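Local coordinates for ABC transporter substrate-binding protein (Rhizobium radiobacter, PDB 6TFX) that binds mannopinic acid as the periplasmic solute-binding protein of an ABC importer, probably handing this mannityl-opine on to the membrane transporter, at residues A111-K115 and I126-V132; L18-F22 and D96-D100; Y34-A38 and P164-F170; G329-M334 and G357-N361; W79-Y83 and I147-A152. One frame throughout, in Å; residues are numbered along the deposited sequence.

Interaction 1 (A111-K115 and I126-V132)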
# COMPACT_ATOMS: atom_id res chain seq x y z
N ALA A 111 4.45 0.89 -17.66
CA ALA A 111 4.09 0.73 -19.07
C ALA A 111 4.76 1.74 -20.01
O ALA A 111 4.93 1.42 -21.19
CB ALA A 111 2.58 0.77 -19.24
N ALA A 112 5.16 2.93 -19.49
CA ALA A 112 5.77 3.94 -20.36
C ALA A 112 7.27 3.79 -20.50
O ALA A 112 7.89 4.57 -21.24
CB ALA A 112 5.42 5.33 -19.87
N ILE A 113 7.89 2.83 -19.80
CA ILE A 113 9.33 2.62 -19.95
C ILE A 113 9.54 1.82 -21.25
O ILE A 113 8.89 0.78 -21.43
CB ILE A 113 9.94 1.88 -18.72
CG1 ILE A 113 9.93 2.79 -17.46
CG2 ILE A 113 11.36 1.41 -19.04
CD1 ILE A 113 10.69 2.17 -16.18
N GLN A 114 10.43 2.29 -22.14
CA GLN A 114 10.71 1.57 -23.38
C GLN A 114 11.88 0.62 -23.15
O GLN A 114 11.79 -0.57 -23.48
CB GLN A 114 11.04 2.56 -24.51
CG GLN A 114 11.15 1.86 -25.84
CD GLN A 114 11.92 2.64 -26.87
OE1 GLN A 114 11.88 3.87 -26.91
NE2 GLN A 114 12.64 1.92 -27.73
N LYS A 115 13.01 1.15 -22.62
CA LYS A 115 14.17 0.30 -22.36
C LYS A 115 15.00 0.79 -21.19
O LYS A 115 14.90 1.95 -20.80
CB LYS A 115 15.03 0.06 -23.62
CG LYS A 115 15.30 1.29 -24.45
CD LYS A 115 15.86 0.93 -25.83
CE LYS A 115 16.34 2.17 -26.53
NZ LYS A 115 16.90 1.87 -27.87
N ILE A 126 17.66 5.05 -18.99
CA ILE A 126 16.25 4.65 -19.07
C ILE A 126 15.62 5.50 -20.18
O ILE A 126 15.68 6.72 -20.13
CB ILE A 126 15.51 4.89 -17.72
CG1 ILE A 126 16.18 4.03 -16.60
CG2 ILE A 126 14.01 4.58 -17.86
CD1 ILE A 126 15.68 4.31 -15.21
N THR A 127 15.04 4.83 -21.18
CA THR A 127 14.39 5.52 -22.29
C THR A 127 12.89 5.28 -22.12
O THR A 127 12.46 4.14 -21.86
CB THR A 127 14.88 4.94 -23.63
OG1 THR A 127 16.30 5.13 -23.72
CG2 THR A 127 14.21 5.61 -24.85
N LEU A 128 12.11 6.35 -22.29
CA LEU A 128 10.65 6.33 -22.13
C LEU A 128 9.97 6.42 -23.47
O LEU A 128 10.51 7.02 -24.40
CB LEU A 128 10.20 7.54 -21.26
CG LEU A 128 10.93 7.69 -19.91
CD1 LEU A 128 10.45 8.96 -19.18
CD2 LEU A 128 10.73 6.47 -19.05
N THR A 129 8.74 5.89 -23.54
CA THR A 129 7.92 5.98 -24.76
C THR A 129 7.26 7.37 -24.85
O THR A 129 6.77 7.74 -25.91
CB THR A 129 6.84 4.88 -24.79
OG1 THR A 129 5.88 5.13 -23.76
CG2 THR A 129 7.41 3.49 -24.63
N ARG A 130 7.20 8.09 -23.72
CA ARG A 130 6.60 9.44 -23.64
C ARG A 130 7.03 10.04 -22.31
O ARG A 130 7.54 9.33 -21.46
CB ARG A 130 5.07 9.37 -23.72
CG ARG A 130 4.50 8.52 -22.61
CD ARG A 130 3.07 8.82 -22.33
NE ARG A 130 2.53 7.87 -21.34
CZ ARG A 130 2.50 8.08 -20.03
NH1 ARG A 130 3.02 9.19 -19.51
NH2 ARG A 130 1.97 7.17 -19.22
N ARG A 131 6.82 11.35 -22.12
CA ARG A 131 7.20 11.93 -20.82
C ARG A 131 6.39 11.33 -19.69
O ARG A 131 5.19 11.05 -19.84
CB ARG A 131 7.07 13.45 -20.85
CG ARG A 131 8.24 14.08 -21.59
CD ARG A 131 8.12 15.59 -21.75
NE ARG A 131 7.16 15.96 -22.79
CZ ARG A 131 7.41 15.92 -24.10
NH1 ARG A 131 8.60 15.51 -24.55
NH2 ARG A 131 6.47 16.26 -24.97
N VAL A 132 7.07 11.09 -18.55
CA VAL A 132 6.45 10.49 -17.37
C VAL A 132 6.75 11.44 -16.20
O VAL A 132 7.82 11.36 -15.58
CB VAL A 132 6.96 9.05 -17.09
CG1 VAL A 132 6.28 8.49 -15.82
CG2 VAL A 132 6.69 8.15 -18.30

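Interaction 2 (L18-F22 and D96-D100)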
# COMPACT_ATOMS: atom_id res chain seq x y z
N LEU A 18 9.05 -11.56 0.28
CA LEU A 18 10.00 -10.47 0.45
C LEU A 18 10.66 -10.14 -0.89
O LEU A 18 11.66 -9.41 -0.92
CB LEU A 18 10.99 -10.71 1.62
CG LEU A 18 10.33 -10.88 3.00
CD1 LEU A 18 11.36 -11.19 4.08
CD2 LEU A 18 9.49 -9.67 3.37
N ASP A 19 10.02 -10.58 -2.02
CA ASP A 19 10.44 -10.12 -3.34
C ASP A 19 9.71 -8.78 -3.46
O ASP A 19 8.48 -8.74 -3.37
CB ASP A 19 10.00 -11.09 -4.46
CG ASP A 19 10.22 -10.59 -5.88
OD1 ASP A 19 10.40 -9.37 -6.07
OD2 ASP A 19 10.18 -11.42 -6.81
N PRO A 20 10.43 -7.65 -3.60
CA PRO A 20 9.74 -6.35 -3.62
C PRO A 20 8.78 -6.16 -4.77
O PRO A 20 7.90 -5.29 -4.69
CB PRO A 20 10.90 -5.34 -3.70
CG PRO A 20 12.04 -6.09 -4.26
CD PRO A 20 11.89 -7.49 -3.72
N HIS A 21 8.95 -6.96 -5.85
CA HIS A 21 8.03 -6.83 -7.00
C HIS A 21 6.67 -7.49 -6.74
O HIS A 21 5.77 -7.37 -7.59
CB HIS A 21 8.66 -7.37 -8.29
CG HIS A 21 9.95 -6.69 -8.64
ND1 HIS A 21 11.08 -7.41 -8.99
CD2 HIS A 21 10.26 -5.37 -8.65
CE1 HIS A 21 12.03 -6.51 -9.20
NE2 HIS A 21 11.59 -5.28 -9.02
N PHE A 22 6.52 -8.19 -5.59
CA PHE A 22 5.27 -8.85 -5.20
C PHE A 22 4.74 -8.41 -3.84
O PHE A 22 3.56 -8.58 -3.59
CB PHE A 22 5.37 -10.37 -5.25
CG PHE A 22 5.51 -10.88 -6.65
CD1 PHE A 22 4.38 -11.06 -7.46
CD2 PHE A 22 6.75 -11.26 -7.16
CE1 PHE A 22 4.51 -11.56 -8.77
CE2 PHE A 22 6.87 -11.78 -8.46
CZ PHE A 22 5.75 -11.92 -9.25
N ASP A 96 13.70 -4.37 -15.46
CA ASP A 96 13.03 -5.17 -16.49
C ASP A 96 12.10 -6.19 -15.83
O ASP A 96 11.08 -6.56 -16.43
CB ASP A 96 14.05 -5.91 -17.36
CG ASP A 96 14.74 -5.04 -18.39
OD1 ASP A 96 14.26 -3.89 -18.62
OD2 ASP A 96 15.75 -5.50 -18.98
N LYS A 97 12.48 -6.68 -14.64
CA LYS A 97 11.63 -7.63 -13.91
C LYS A 97 10.37 -6.89 -13.42
O LYS A 97 9.27 -7.36 -13.66
CB LYS A 97 12.39 -8.24 -12.72
CG LYS A 97 11.58 -9.28 -11.95
CD LYS A 97 12.42 -9.90 -10.84
CE LYS A 97 11.63 -10.86 -9.98
NZ LYS A 97 10.51 -10.17 -9.27
N ALA A 98 10.54 -5.69 -12.84
CA ALA A 98 9.43 -4.88 -12.32
C ALA A 98 8.39 -4.58 -13.41
O ALA A 98 7.20 -4.55 -13.11
CB ALA A 98 9.97 -3.57 -11.77
N ARG A 99 8.84 -4.34 -14.65
CA ARG A 99 7.94 -3.97 -15.74
C ARG A 99 7.37 -5.15 -16.53
O ARG A 99 6.63 -4.93 -17.49
CB ARG A 99 8.60 -2.94 -16.66
CG ARG A 99 9.73 -3.45 -17.53
CD ARG A 99 10.62 -2.27 -17.88
NE ARG A 99 11.64 -2.61 -18.88
CZ ARG A 99 11.47 -2.52 -20.19
NH1 ARG A 99 10.31 -2.12 -20.69
NH2 ARG A 99 12.46 -2.84 -21.02
N ASP A 100 7.66 -6.39 -16.08
CA ASP A 100 7.20 -7.61 -16.73
C ASP A 100 5.97 -8.17 -16.01
O ASP A 100 6.11 -8.59 -14.85
CB ASP A 100 8.34 -8.64 -16.72
CG ASP A 100 8.04 -9.94 -17.44
OD1 ASP A 100 6.86 -10.15 -17.83
OD2 ASP A 100 8.97 -10.76 -17.60

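Interaction 3 (Y34-A38 and P164-F170)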
# COMPACT_ATOMS: atom_id res chain seq x y z
N TYR A 34 12.94 -2.09 4.85
CA TYR A 34 14.13 -2.12 5.74
C TYR A 34 15.30 -2.83 5.05
O TYR A 34 16.46 -2.61 5.42
CB TYR A 34 13.81 -2.90 7.02
CG TYR A 34 12.70 -2.32 7.90
CD1 TYR A 34 12.10 -1.11 7.59
CD2 TYR A 34 12.17 -3.06 8.95
CE1 TYR A 34 11.04 -0.60 8.35
CE2 TYR A 34 11.13 -2.56 9.73
CZ TYR A 34 10.57 -1.33 9.44
OH TYR A 34 9.51 -0.88 10.21
N ILE A 35 15.00 -3.74 4.11
CA ILE A 35 15.99 -4.59 3.45
C ILE A 35 16.56 -4.00 2.19
O ILE A 35 17.73 -4.27 1.88
CB ILE A 35 15.33 -5.97 3.13
CG1 ILE A 35 14.79 -6.66 4.42
CG2 ILE A 35 16.24 -6.92 2.31
CD1 ILE A 35 13.68 -7.74 4.12
N TYR A 36 15.71 -3.33 1.38
CA TYR A 36 16.12 -2.86 0.07
C TYR A 36 16.20 -1.34 -0.03
O TYR A 36 15.61 -0.60 0.78
CB TYR A 36 15.07 -3.30 -0.95
CG TYR A 36 14.90 -4.79 -1.06
CD1 TYR A 36 15.71 -5.55 -1.90
CD2 TYR A 36 13.89 -5.45 -0.36
CE1 TYR A 36 15.55 -6.93 -2.02
CE2 TYR A 36 13.71 -6.83 -0.48
CZ TYR A 36 14.53 -7.56 -1.33
OH TYR A 36 14.33 -8.91 -1.50
N GLY A 37 16.85 -0.93 -1.11
CA GLY A 37 16.91 0.47 -1.55
C GLY A 37 16.56 0.55 -3.03
O GLY A 37 16.22 -0.47 -3.66
N ALA A 38 16.66 1.74 -3.61
CA ALA A 38 16.31 1.93 -5.01
C ALA A 38 17.29 2.93 -5.65
O ALA A 38 18.24 3.38 -4.99
CB ALA A 38 14.87 2.43 -5.10
N PRO A 164 15.60 -13.09 1.11
CA PRO A 164 15.87 -11.89 0.30
C PRO A 164 17.28 -11.37 0.46
O PRO A 164 17.92 -11.59 1.51
CB PRO A 164 14.86 -10.88 0.83
CG PRO A 164 14.68 -11.26 2.27
CD PRO A 164 14.69 -12.77 2.24
N VAL A 165 17.74 -10.62 -0.55
CA VAL A 165 19.06 -9.99 -0.53
C VAL A 165 18.87 -8.60 -1.07
O VAL A 165 18.43 -8.44 -2.20
CB VAL A 165 20.10 -10.74 -1.40
CG1 VAL A 165 21.45 -10.01 -1.37
CG2 VAL A 165 20.26 -12.19 -0.96
N GLY A 166 19.17 -7.59 -0.26
CA GLY A 166 19.08 -6.20 -0.71
C GLY A 166 20.35 -5.43 -0.38
O GLY A 166 21.35 -6.05 0.02
N PHE A 167 20.35 -4.11 -0.63
CA PHE A 167 21.50 -3.28 -0.23
C PHE A 167 21.10 -2.28 0.87
O PHE A 167 21.89 -1.40 1.24
CB PHE A 167 22.22 -2.59 -1.41
CG PHE A 167 21.39 -1.63 -2.22
CD1 PHE A 167 21.07 -0.37 -1.71
CD2 PHE A 167 21.02 -1.94 -3.51
CE1 PHE A 167 20.32 0.53 -2.48
CE2 PHE A 167 20.29 -1.04 -4.28
CZ PHE A 167 19.92 0.18 -3.75
N GLY A 168 19.90 -2.47 1.40
CA GLY A 168 19.33 -1.65 2.47
C GLY A 168 20.06 -1.84 3.79
O GLY A 168 20.98 -2.68 3.92
N PRO A 169 19.63 -1.08 4.82
CA PRO A 169 20.37 -1.09 6.10
C PRO A 169 20.23 -2.35 6.94
O PRO A 169 21.05 -2.55 7.83
CB PRO A 169 19.82 0.14 6.84
CG PRO A 169 18.46 0.41 6.21
CD PRO A 169 18.62 0.00 4.77
N PHE A 170 19.17 -3.18 6.70
CA PHE A 170 18.99 -4.40 7.50
C PHE A 170 18.84 -5.59 6.59
O PHE A 170 18.25 -5.48 5.53
CB PHE A 170 17.78 -4.26 8.44
CG PHE A 170 17.98 -3.12 9.42
CD1 PHE A 170 18.73 -3.31 10.58
CD2 PHE A 170 17.47 -1.85 9.16
CE1 PHE A 170 18.98 -2.24 11.46
CE2 PHE A 170 17.70 -0.79 10.05
CZ PHE A 170 18.47 -0.98 11.17
O HOH W 1 18.21 -3.04 -2.50

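Interaction 4 (G329-M334 and G357-N361)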
# COMPACT_ATOMS: atom_id res chain seq x y z
N GLY A 329 -35.25 -8.36 1.23
CA GLY A 329 -33.84 -8.02 1.33
C GLY A 329 -32.92 -8.93 0.52
O GLY A 329 -33.38 -9.87 -0.15
N VAL A 330 -31.62 -8.66 0.63
CA VAL A 330 -30.54 -9.37 -0.07
C VAL A 330 -29.59 -9.97 0.95
O VAL A 330 -29.24 -9.31 1.94
CB VAL A 330 -29.78 -8.39 -1.02
CG1 VAL A 330 -28.48 -8.99 -1.56
CG2 VAL A 330 -30.67 -7.96 -2.19
N THR A 331 -29.15 -11.21 0.71
CA THR A 331 -28.12 -11.83 1.54
C THR A 331 -26.89 -11.99 0.67
O THR A 331 -27.02 -12.30 -0.52
CB THR A 331 -28.60 -13.17 2.11
OG1 THR A 331 -28.83 -14.09 1.02
CG2 THR A 331 -29.89 -13.00 2.93
N VAL A 332 -25.71 -11.80 1.26
CA VAL A 332 -24.48 -11.95 0.47
C VAL A 332 -23.37 -12.43 1.39
O VAL A 332 -23.30 -12.00 2.55
CB VAL A 332 -24.14 -10.59 -0.26
CG1 VAL A 332 -24.23 -9.38 0.67
CG2 VAL A 332 -22.79 -10.64 -0.99
N THR A 333 -22.50 -13.30 0.89
CA THR A 333 -21.33 -13.78 1.62
C THR A 333 -20.11 -13.09 1.01
O THR A 333 -19.91 -13.15 -0.21
CB THR A 333 -21.19 -15.30 1.54
OG1 THR A 333 -22.25 -15.92 2.28
CG2 THR A 333 -19.84 -15.80 2.06
N MET A 334 -19.29 -12.47 1.85
CA MET A 334 -18.06 -11.82 1.44
C MET A 334 -16.90 -12.54 2.10
O MET A 334 -16.99 -12.88 3.28
CB MET A 334 -18.02 -10.40 1.98
CG MET A 334 -18.66 -9.40 1.10
SD MET A 334 -18.67 -7.88 2.05
CE MET A 334 -16.96 -7.43 2.01
N GLY A 357 -31.58 -3.45 4.47
CA GLY A 357 -32.04 -4.73 3.95
C GLY A 357 -30.99 -5.73 3.50
O GLY A 357 -31.36 -6.72 2.85
N PHE A 358 -29.71 -5.51 3.86
CA PHE A 358 -28.65 -6.46 3.47
C PHE A 358 -28.20 -7.26 4.65
O PHE A 358 -27.83 -6.67 5.67
CB PHE A 358 -27.43 -5.74 2.88
CG PHE A 358 -27.71 -5.09 1.54
CD1 PHE A 358 -28.25 -3.82 1.47
CD2 PHE A 358 -27.40 -5.76 0.35
CE1 PHE A 358 -28.50 -3.22 0.23
CE2 PHE A 358 -27.64 -5.16 -0.89
CZ PHE A 358 -28.19 -3.89 -0.95
N THR A 359 -28.17 -8.61 4.50
CA THR A 359 -27.62 -9.42 5.56
C THR A 359 -26.29 -9.90 5.03
O THR A 359 -26.24 -10.75 4.13
CB THR A 359 -28.51 -10.62 5.92
OG1 THR A 359 -29.80 -10.14 6.26
CG2 THR A 359 -27.93 -11.42 7.07
N LEU A 360 -25.22 -9.33 5.54
CA LEU A 360 -23.87 -9.65 5.12
C LEU A 360 -23.32 -10.78 5.98
O LEU A 360 -23.42 -10.73 7.21
CB LEU A 360 -23.03 -8.36 5.25
CG LEU A 360 -21.62 -8.35 4.74
CD1 LEU A 360 -21.54 -8.80 3.28
CD2 LEU A 360 -21.03 -6.95 4.93
N ASN A 361 -22.84 -11.85 5.34
CA ASN A 361 -22.20 -12.97 6.01
C ASN A 361 -20.70 -12.80 5.71
O ASN A 361 -20.30 -12.67 4.55
CB ASN A 361 -22.71 -14.31 5.44
CG ASN A 361 -21.93 -15.53 5.90
OD1 ASN A 361 -21.47 -16.35 5.08
ND2 ASN A 361 -21.77 -15.67 7.20

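Interaction 5 (W79-Y83 and I147-A152)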
# COMPACT_ATOMS: atom_id res chain seq x y z
N TRP A 79 26.05 -5.23 -1.89
CA TRP A 79 24.90 -6.06 -1.60
C TRP A 79 25.14 -6.69 -0.23
O TRP A 79 26.29 -6.90 0.15
CB TRP A 79 24.78 -7.20 -2.62
CG TRP A 79 24.28 -6.75 -3.96
CD1 TRP A 79 24.94 -6.80 -5.15
CD2 TRP A 79 22.96 -6.23 -4.25
NE1 TRP A 79 24.12 -6.37 -6.18
CE2 TRP A 79 22.91 -5.98 -5.64
CE3 TRP A 79 21.83 -5.93 -3.47
CZ2 TRP A 79 21.77 -5.42 -6.26
CZ3 TRP A 79 20.71 -5.39 -4.08
CH2 TRP A 79 20.68 -5.16 -5.46
N GLN A 80 24.06 -7.06 0.45
CA GLN A 80 24.18 -7.84 1.69
C GLN A 80 24.69 -9.25 1.32
O GLN A 80 24.56 -9.66 0.17
CB GLN A 80 22.79 -8.04 2.28
CG GLN A 80 22.22 -6.75 2.91
CD GLN A 80 20.72 -6.70 2.89
OE1 GLN A 80 20.03 -7.69 2.60
NE2 GLN A 80 20.17 -5.51 3.15
N GLY A 81 25.20 -9.98 2.31
CA GLY A 81 25.59 -11.37 2.18
C GLY A 81 26.78 -11.70 1.29
O GLY A 81 27.01 -12.89 1.03
N GLY A 82 27.55 -10.71 0.87
CA GLY A 82 28.75 -10.96 0.06
C GLY A 82 28.53 -11.04 -1.45
O GLY A 82 29.44 -11.47 -2.17
N TYR A 83 27.36 -10.57 -1.95
CA TYR A 83 27.09 -10.59 -3.39
C TYR A 83 27.89 -9.53 -4.17
O TYR A 83 27.82 -9.51 -5.39
CB TYR A 83 25.59 -10.49 -3.68
CG TYR A 83 24.92 -11.83 -3.51
CD1 TYR A 83 24.86 -12.74 -4.56
CD2 TYR A 83 24.35 -12.20 -2.29
CE1 TYR A 83 24.25 -13.98 -4.41
CE2 TYR A 83 23.73 -13.44 -2.13
CZ TYR A 83 23.71 -14.34 -3.18
OH TYR A 83 23.06 -15.55 -3.05
N ILE A 147 15.66 -2.25 -5.97
CA ILE A 147 16.64 -2.98 -6.77
C ILE A 147 17.04 -4.27 -6.07
O ILE A 147 17.36 -4.26 -4.88
CB ILE A 147 17.86 -2.08 -7.10
CG1 ILE A 147 17.44 -0.73 -7.73
CG2 ILE A 147 18.90 -2.83 -7.97
CD1 ILE A 147 16.59 -0.82 -9.05
N ILE A 148 17.05 -5.36 -6.83
CA ILE A 148 17.47 -6.67 -6.32
C ILE A 148 18.70 -7.20 -7.10
O ILE A 148 18.96 -6.71 -8.21
CB ILE A 148 16.32 -7.71 -6.29
CG1 ILE A 148 15.97 -8.23 -7.71
CG2 ILE A 148 15.10 -7.14 -5.56
CD1 ILE A 148 14.88 -9.31 -7.74
N PRO A 149 19.45 -8.19 -6.55
CA PRO A 149 20.66 -8.66 -7.24
C PRO A 149 20.34 -9.70 -8.29
O PRO A 149 19.67 -10.69 -8.00
CB PRO A 149 21.54 -9.23 -6.11
CG PRO A 149 20.72 -9.15 -4.85
CD PRO A 149 19.31 -8.84 -5.23
N LYS A 150 20.82 -9.47 -9.52
CA LYS A 150 20.64 -10.38 -10.64
C LYS A 150 21.09 -11.80 -10.24
O LYS A 150 20.32 -12.74 -10.41
CB LYS A 150 21.47 -9.88 -11.83
CG LYS A 150 21.24 -10.62 -13.14
CD LYS A 150 22.10 -9.97 -14.21
CE LYS A 150 21.87 -10.48 -15.61
NZ LYS A 150 22.71 -9.74 -16.59
N LYS A 151 22.31 -11.94 -9.70
CA LYS A 151 22.84 -13.28 -9.34
C LYS A 151 22.04 -13.98 -8.27
O LYS A 151 21.80 -15.20 -8.38
CB LYS A 151 24.29 -13.20 -8.88
CG LYS A 151 25.30 -12.72 -9.92
CD LYS A 151 26.75 -13.11 -9.53
CE LYS A 151 27.34 -12.52 -8.26
NZ LYS A 151 28.82 -12.52 -8.30
N ALA A 152 21.60 -13.25 -7.24
CA ALA A 152 20.84 -13.85 -6.15
C ALA A 152 19.47 -14.30 -6.61
O ALA A 152 19.04 -15.42 -6.28
CB ALA A 152 20.72 -12.88 -4.99

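Interaction 1 (A111-K115 and I126-V132)
Gln114 and Lys115 both turn their amides to Thr127, and this defines a classic beta bulge in the antiparallel hairpin of strands 113-118 and 123-128. Thr127 O takes two hydrogen bonds, from Gln114 N at 2.8 Å and from Lys115 N at 3.1 Å. Thr127 N returns a bond to Lys115 O (2.9 Å). Beyond the strand end the pairing goes on through Thr129 N to Ala112 O at 2.8 Å, nearly straight at 173°.

Side-chain contacts fall on two faces. On one, Lys115 and Thr127 lie alongside each other, pointing the same way; chi1 of Lys115, 45°, lodges CG between its own N and carbonyl carbon and brings it within 3.8 Å of Thr127 CB. On the other, Ile113 CG1 meets Leu128 CD2 at 4.1 Å, and Leu128 also touches Trp69 of strand 68-73. Past the hairpin strands, Ala112 CB presses on Val132 CG2 (3.5 Å, tight for two carbons) and sits over one face of the Arg130 guanidinium, off its centre.

Backbone bonds thus fix the register, while the side chains divide: polar, largely exposed Gln114, Lys115 and Thr129 against buried Ile113 and Leu128.

Interaction 2 (L18-F22 and D96-D100)
His21 and Ala98 bring their CA atoms to 5.8 Å where the irregular loop 18-22 passes the C-terminal end of helix 88-98, and within the loop a backbone bond from Phe22 N to Asp19 O curls the chain. The contact centres on the ammonium of Lys97. Its chain runs extended as far as CE and bends at the last torsion (chi4 -63°), which sets NZ between two acceptors. One is Asp19 OD2, met at 2.8 Å on its syn lone pair in a salt bridge. The other is His21 ND1, also at 2.8 Å, with the nitrogen only 6° out of the imidazole plane. Since ND1 accepts here, the ring is probably the tautomer with its hydrogen on NE2.

The same aspartate forms an Asx turn: its OD1 receives His21 N at 2.8 Å, from above the carboxylate plane. Asp19 therefore positions the backbone of His21 with one oxygen while holding the lysine with the other. The long N-terminal loop is in this way pinned to helix 88-98, some 74 residues further along the chain.

Ala98 CA lies over one face of the imidazole, offset toward the rim, and Ala98 CB comes to 3.6 Å from His21 CD2. The buried ammonium has further partners in Arg103 O, by a hydrogen bond, and in the ring of Phe153, by a cation-pi contact.

Interaction 3 (Y34-A38 and P164-F170)
With chi1 at 61°, Phe167 tucks CG back over its own backbone, and this turns the ring over Gly37 although the CB bond points away; Gly37 N stands over one face, and Phe167 CZ is 3.5 Å from Gly37 C. Tyr36 likewise starts away, but with chi1 at -61° its ring returns obliquely to the other segment. There it meets Val165 O, a carbonyl buried here that has no hydrogen-bond partner; the ring carbon Tyr36 CE1 lies 3.3 Å from it. Tyr36 OH lies against Pro164 CB while bonding to Leu18 O.

Tyr36 is the first residue to leave helical geometry after helix 26-35, and the loop and the first residue of strand 170-176 supply amides to the carbonyls of that helix end. Phe170 N bonds to Tyr34 O at 3.1 Å. Gly168 N reaches Ile35 O at 2.9 Å, well above the carbonyl plane (41°). The backbones come as close as 4.2 Å between Tyr36 CA and Gly168 CA, an approach made where the loop has no side chain.

A water joins the two segments as well, accepting from Gly37 N at 2.9 Å and from Phe167 N at 3.0 Å. Gln80 NE2 bonds to both Ile35 O and Gly168 O.

Interaction 4 (G329-M334 and G357-N361)
Phe358 lays its ring beside Val330, the two side chains pointing the same way, and CD2 comes to 3.8 Å from Val330 CB on an oblique approach. Helix 265-272 also packs against this ring, through Val267, Ala270 and Leu271. The second flat group, the amide of Asn361, takes part through its oxygen: Thr333 OG1 donates to Asn361 OD1 at 2.9 Å, in the carbonyl plane and on a lone pair, the C=O...O angle being 116°. These two lie on the exposed face with Thr331 and Thr359.

On the face of Phe358, chi1 of Leu360 (-174°) carries CG out, and the second torsion turns CD1 toward strand 330-334. CD1 touches Val332 CG1 at 3.8 Å and comes closer still, to 3.3 Å, to Met334 SD.

The backbone evidence is a regular parallel ladder, started by Val330 N to Gly357 O. Thr359 N bonds to Val330 O at 2.9 Å, and Val332 N answers to Thr359 O at 3.1 Å. Asn361 N to Val332 O follows at 2.8 Å. Met334 N to Asn361 O, at 2.9 Å, is the last rung within the two segments, and the pairing continues with Gln363. The short strand segments run at 22° to each other.

Gly357, with positive phi, is the C-prime residue of the Schellman motif ending helix 340-353, which turns the chain directly into strand 358-365. Strand 330-337, that helix and the second parallel strand make a beta-alpha-beta crossover.

Interaction 5 (W79-Y83 and I147-A152)
Trp79, Tyr83 and Pro149 bury more surface here than the other residues. The proline ring lies flat enough on the indole for a clear CH-pi contact: Pro149 CG stands 3.6 Å from the centroid of the Trp79 six-membered ring, only 10° off its normal. Pro149 CB adds to this over the same face, 3.6 Å from Trp79 CE2. At the far rim the indole meets backbone, Trp79 CH2 approaching Ile147 O at the ring edge (3.5 Å) and Ile148 C at 3.3 Å. Its NE1 has a separate partner, Asp90 OD2; the other oxygen of that carboxylate receives Lys150 N, so one aspartate ties the indole to the first turn of helix 150-156.

Tyr83 repeats the pattern one turn along. Ala152 CB sits over its ring face, 4.0 Å from the centroid and 21° from the normal, and Tyr83 CE1 is the nearest ring atom at 3.7 Å. The aliphatic part of Lys151 runs by at the more exposed side.

With Pro149 at the N-cap position, the two aromatic residues of loop 79-83 pack along the beginning of helix 150-156, with a proline-tryptophan CH-pi contact at the N-cap of that helix.

In the fold
From the N terminus, interaction 2 opens at 18-22, interaction 3 at 34-38 and interaction 5 at 79-83. Interaction 2 closes first, on helix 88-98, so it crosses both of the others. Interaction 1 is a local hairpin, touched by Arg99 of interaction 2 and nested inside the loop closed by interaction 5 at 147-152, itself nested inside that closed by interaction 3 at 164-170. Interactions 2, 3 and 5 thus join the N-terminal loop, helix 26-35, loop 79-83, helix 88-98 and the 147-170 region; interactions 3 and 5 share bonds from Gln80 N to Gly166 O and from Ile147 N to Gly37 O. Interaction 4 follows in series, its centre about 45 Å from that of interaction 3.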